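Side-chain contact in nicotinamide riboside transporter PnuC (Neisseria mucosa ATCC 25996, PDB 4QTN), which forms a homotrimer and probably carries nicotinamide riboside, a vitamin B3 form, across the inner membrane: residues R9-G14 / V54-K59. Sequence-based numbering, arbitrary orientation.
Sequences RELFGG and VVFVGK. With BOG (octyl beta-D-glucopyranoside), chain J; NNR (Nicotinamide riboside), chain I.
K59 reaches from the last turn of helix 41-59 to the backbone of G14, its NZ giving a hydrogen bond to G14 O at 2.5 Å. The ammonium group lies in the carbonyl plane, with a C=O...N angle of 153°. The lysine chain bends at chi2 and chi3 on its way there. E19 OE2 forms a salt bridge with the same NZ, so the ammonium has a backbone carbonyl and a carboxylate as partners. One turn earlier, the side chain of F56 leaves its helix toward 9-14. Its CE2 meets E10 O at 4.0 Å and L11 CD2 at 4.3 Å, both approaching obliquely; CG stands anti to the carbonyl carbon, beside the backbone N (chi1 -79°), from where CE2 reaches E10 O. The short N-terminal helix 4-12 lies beside the end of a transmembrane helix of the PnuC fold that probably faces the cytoplasm. Another face of that helix lines the substrate pocket: V54 CG1 lies 3.5 Å from C3 of the nicotinamide ring of the bound riboside, and V57 CG1 is equally near its C5. Around F56, W15 packs edge-to-face and F67 of helix 64-80 meets the ring at an inclined angle. K61 NZ hydrogen-bonds to E10 O and G13 O, while E10 OE2 accepts a hydrogen bond from S63 N. The helix leaves helical geometry at G13, and G14 follows with a positive phi (70°). Octyl glucoside lies along this exit, its O2 hydrogen-bonded to F12 O at 2.5 Å and its alkyl chain passing L11 O and the F12 ring.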
loop_
_atom_site.group_PDB
_atom_site.type_symbol
_atom_site.label_atom_id
_atom_site.label_comp_id
_atom_site.label_asym_id
_atom_site.label_seq_id
_atom_site.Cartn_x
_atom_site.Cartn_y
_atom_site.Cartn_z
ATOM N N ARG C 9 26.129 -4.407 -21.115
ATOM C CA ARG C 9 26.064 -3.255 -20.203
ATOM C C ARG C 9 24.636 -2.909 -19.776
ATOM O O ARG C 9 24.322 -2.826 -18.568
ATOM C CB ARG C 9 26.677 -2.035 -20.870
ATOM C CG ARG C 9 28.152 -1.883 -20.641
ATOM C CD ARG C 9 28.615 -0.567 -21.191
ATOM N NE ARG C 9 29.836 -0.157 -20.551
ATOM C CZ ARG C 9 29.960 0.923 -19.786
ATOM N NH1 ARG C 9 28.926 1.744 -19.582
ATOM N NH2 ARG C 9 31.133 1.200 -19.244
ATOM N N GLU C 10 23.786 -2.661 -20.766
ATOM C CA GLU C 10 22.416 -2.310 -20.514
ATOM C C GLU C 10 21.711 -3.307 -19.589
ATOM O O GLU C 10 21.021 -2.901 -18.663
ATOM C CB GLU C 10 21.661 -2.188 -21.803
ATOM C CG GLU C 10 20.353 -1.482 -21.632
ATOM C CD GLU C 10 20.502 0.025 -21.585
ATOM O OE1 GLU C 10 21.629 0.530 -21.793
ATOM O OE2 GLU C 10 19.482 0.708 -21.362
ATOM N N LEU C 11 21.904 -4.603 -19.835
ATOM C CA LEU C 11 21.150 -5.644 -19.128
ATOM C C LEU C 11 21.692 -5.952 -17.750
ATOM O O LEU C 11 20.945 -6.352 -16.865
ATOM C CB LEU C 11 21.117 -6.941 -19.936
ATOM C CG LEU C 11 20.300 -7.068 -21.222
ATOM C CD1 LEU C 11 20.187 -8.544 -21.537
ATOM C CD2 LEU C 11 18.914 -6.439 -21.099
ATOM N N PHE C 12 22.995 -5.831 -17.580
ATOM C CA PHE C 12 23.626 -6.340 -16.373
ATOM C C PHE C 12 24.392 -5.264 -15.607
ATOM O O PHE C 12 24.865 -5.504 -14.493
ATOM C CB PHE C 12 24.528 -7.549 -16.696
ATOM C CG PHE C 12 23.780 -8.726 -17.302
ATOM C CD1 PHE C 12 23.091 -9.626 -16.490
ATOM C CD2 PHE C 12 23.753 -8.920 -18.683
ATOM C CE1 PHE C 12 22.394 -10.691 -17.044
ATOM C CE2 PHE C 12 23.048 -9.975 -19.238
ATOM C CZ PHE C 12 22.374 -10.862 -18.418
ATOM N N GLY C 13 24.457 -4.062 -16.184
ATOM C CA GLY C 13 25.326 -3.006 -15.679
ATOM C C GLY C 13 24.680 -2.144 -14.624
ATOM O O GLY C 13 23.586 -1.621 -14.817
ATOM N N GLY C 14 25.364 -2.001 -13.497
ATOM C CA GLY C 14 25.070 -0.932 -12.554
ATOM C C GLY C 14 23.754 -1.066 -11.821
ATOM O O GLY C 14 23.127 -0.062 -11.497
ATOM N N VAL C 54 9.190 -1.317 -17.012
ATOM C CA VAL C 54 9.088 -0.290 -15.973
ATOM C C VAL C 54 10.257 -0.265 -14.974
ATOM O O VAL C 54 10.639 0.795 -14.493
ATOM C CB VAL C 54 7.763 -0.365 -15.218
ATOM C CG1 VAL C 54 6.598 -0.172 -16.193
ATOM C CG2 VAL C 54 7.661 -1.689 -14.468
ATOM N N VAL C 55 10.834 -1.413 -14.674
ATOM C CA VAL C 55 12.004 -1.420 -13.798
ATOM C C VAL C 55 13.158 -0.656 -14.472
ATOM O O VAL C 55 13.848 0.131 -13.830
ATOM C CB VAL C 55 12.394 -2.862 -13.361
ATOM C CG1 VAL C 55 13.866 -2.962 -12.972
ATOM C CG2 VAL C 55 11.499 -3.318 -12.217
ATOM N N PHE C 56 13.283 -0.822 -15.789
ATOM C CA PHE C 56 14.293 -0.100 -16.584
ATOM C C PHE C 56 14.034 1.418 -16.695
ATOM O O PHE C 56 14.986 2.213 -16.664
ATOM C CB PHE C 56 14.424 -0.716 -17.978
ATOM C CG PHE C 56 15.239 -1.964 -18.009
ATOM C CD1 PHE C 56 14.952 -3.016 -17.167
ATOM C CD2 PHE C 56 16.297 -2.091 -18.888
ATOM C CE1 PHE C 56 15.707 -4.182 -17.197
ATOM C CE2 PHE C 56 17.059 -3.248 -18.923
ATOM C CZ PHE C 56 16.760 -4.296 -18.076
ATOM N N VAL C 57 12.758 1.820 -16.841
ATOM C CA VAL C 57 12.390 3.253 -16.754
ATOM C C VAL C 57 12.800 3.838 -15.385
ATOM O O VAL C 57 13.419 4.905 -15.310
ATOM C CB VAL C 57 10.877 3.497 -17.018
ATOM C CG1 VAL C 57 10.469 4.895 -16.586
ATOM C CG2 VAL C 57 10.560 3.298 -18.479
ATOM N N GLY C 58 12.499 3.106 -14.319
ATOM C CA GLY C 58 12.853 3.537 -12.975
ATOM C C GLY C 58 14.334 3.762 -12.856
ATOM O O GLY C 58 14.774 4.711 -12.214
ATOM N N LYS C 59 15.106 2.882 -13.495
ATOM C CA LYS C 59 16.568 2.996 -13.551
ATOM C C LYS C 59 17.023 4.112 -14.501
ATOM O O LYS C 59 18.131 4.653 -14.370
ATOM C CB LYS C 59 17.177 1.663 -13.986
ATOM C CG LYS C 59 17.682 0.807 -12.846
ATOM C CD LYS C 59 18.825 1.491 -12.150
ATOM C CE LYS C 59 19.996 0.559 -11.964
ATOM N NZ LYS C 59 20.983 1.190 -11.043
HETATM C C1 BOG J . 25.311 -7.262 -10.934
HETATM O O1 BOG J . 23.995 -7.637 -10.719
HETATM C C2 BOG J . 25.413 -5.743 -10.929
HETATM O O2 BOG J . 24.615 -5.147 -12.021
HETATM C C3 BOG J . 26.826 -5.309 -11.097
HETATM O O3 BOG J . 26.855 -3.846 -11.106
HETATM C C4 BOG J . 27.721 -5.835 -10.022
HETATM O O4 BOG J . 29.094 -5.570 -10.366
HETATM C C5 BOG J . 27.547 -7.342 -9.717
HETATM O O5 BOG J . 26.155 -7.883 -9.860
HETATM C C6 BOG J . 27.979 -7.562 -8.311
HETATM O O6 BOG J . 28.425 -8.902 -8.130
HETATM C "C1'" BOG J . 23.281 -8.073 -11.905
HETATM C "C2'" BOG J . 21.751 -7.917 -11.627
HETATM C "C3'" BOG J . 20.950 -8.452 -12.789
HETATM C "C4'" BOG J . 19.442 -8.440 -12.387
HETATM C "C5'" BOG J . 18.556 -8.921 -13.577
HETATM C "C6'" BOG J . 18.692 -7.938 -14.767
HETATM C "C7'" BOG J . 18.914 -8.715 -16.089
HETATM C "C8'" BOG J . 17.563 -8.891 -16.867
HETATM O O2R NNR I . 7.109 2.830 -21.101
HETATM C C2R NNR I . 5.997 2.272 -20.206
HETATM C C3R NNR I . 5.008 1.457 -21.048
HETATM O O3R NNR I . 4.999 1.935 -22.318
HETATM C C4R NNR I . 3.653 1.703 -20.418
HETATM C C5R NNR I . 3.266 0.586 -19.362
HETATM O O5R NNR I . 2.155 1.082 -18.542
HETATM O O4R NNR I . 3.746 2.868 -19.841
HETATM C C1R NNR I . 5.303 3.218 -19.648
HETATM N N1 NNR I . 5.610 3.354 -18.212
HETATM C C2 NNR I . 4.728 2.870 -17.235
HETATM C C6 NNR I . 6.782 3.958 -17.817
HETATM C C5 NNR I . 7.083 4.074 -16.438
HETATM C C4 NNR I . 6.201 3.611 -15.486
HETATM C C3 NNR I . 5.044 3.001 -15.863
HETATM C C7 NNR I . 4.119 2.465 -14.784
HETATM O O7 NNR I . 2.952 2.318 -14.997
HETATM N N7 NNR I . 4.660 2.118 -13.497
#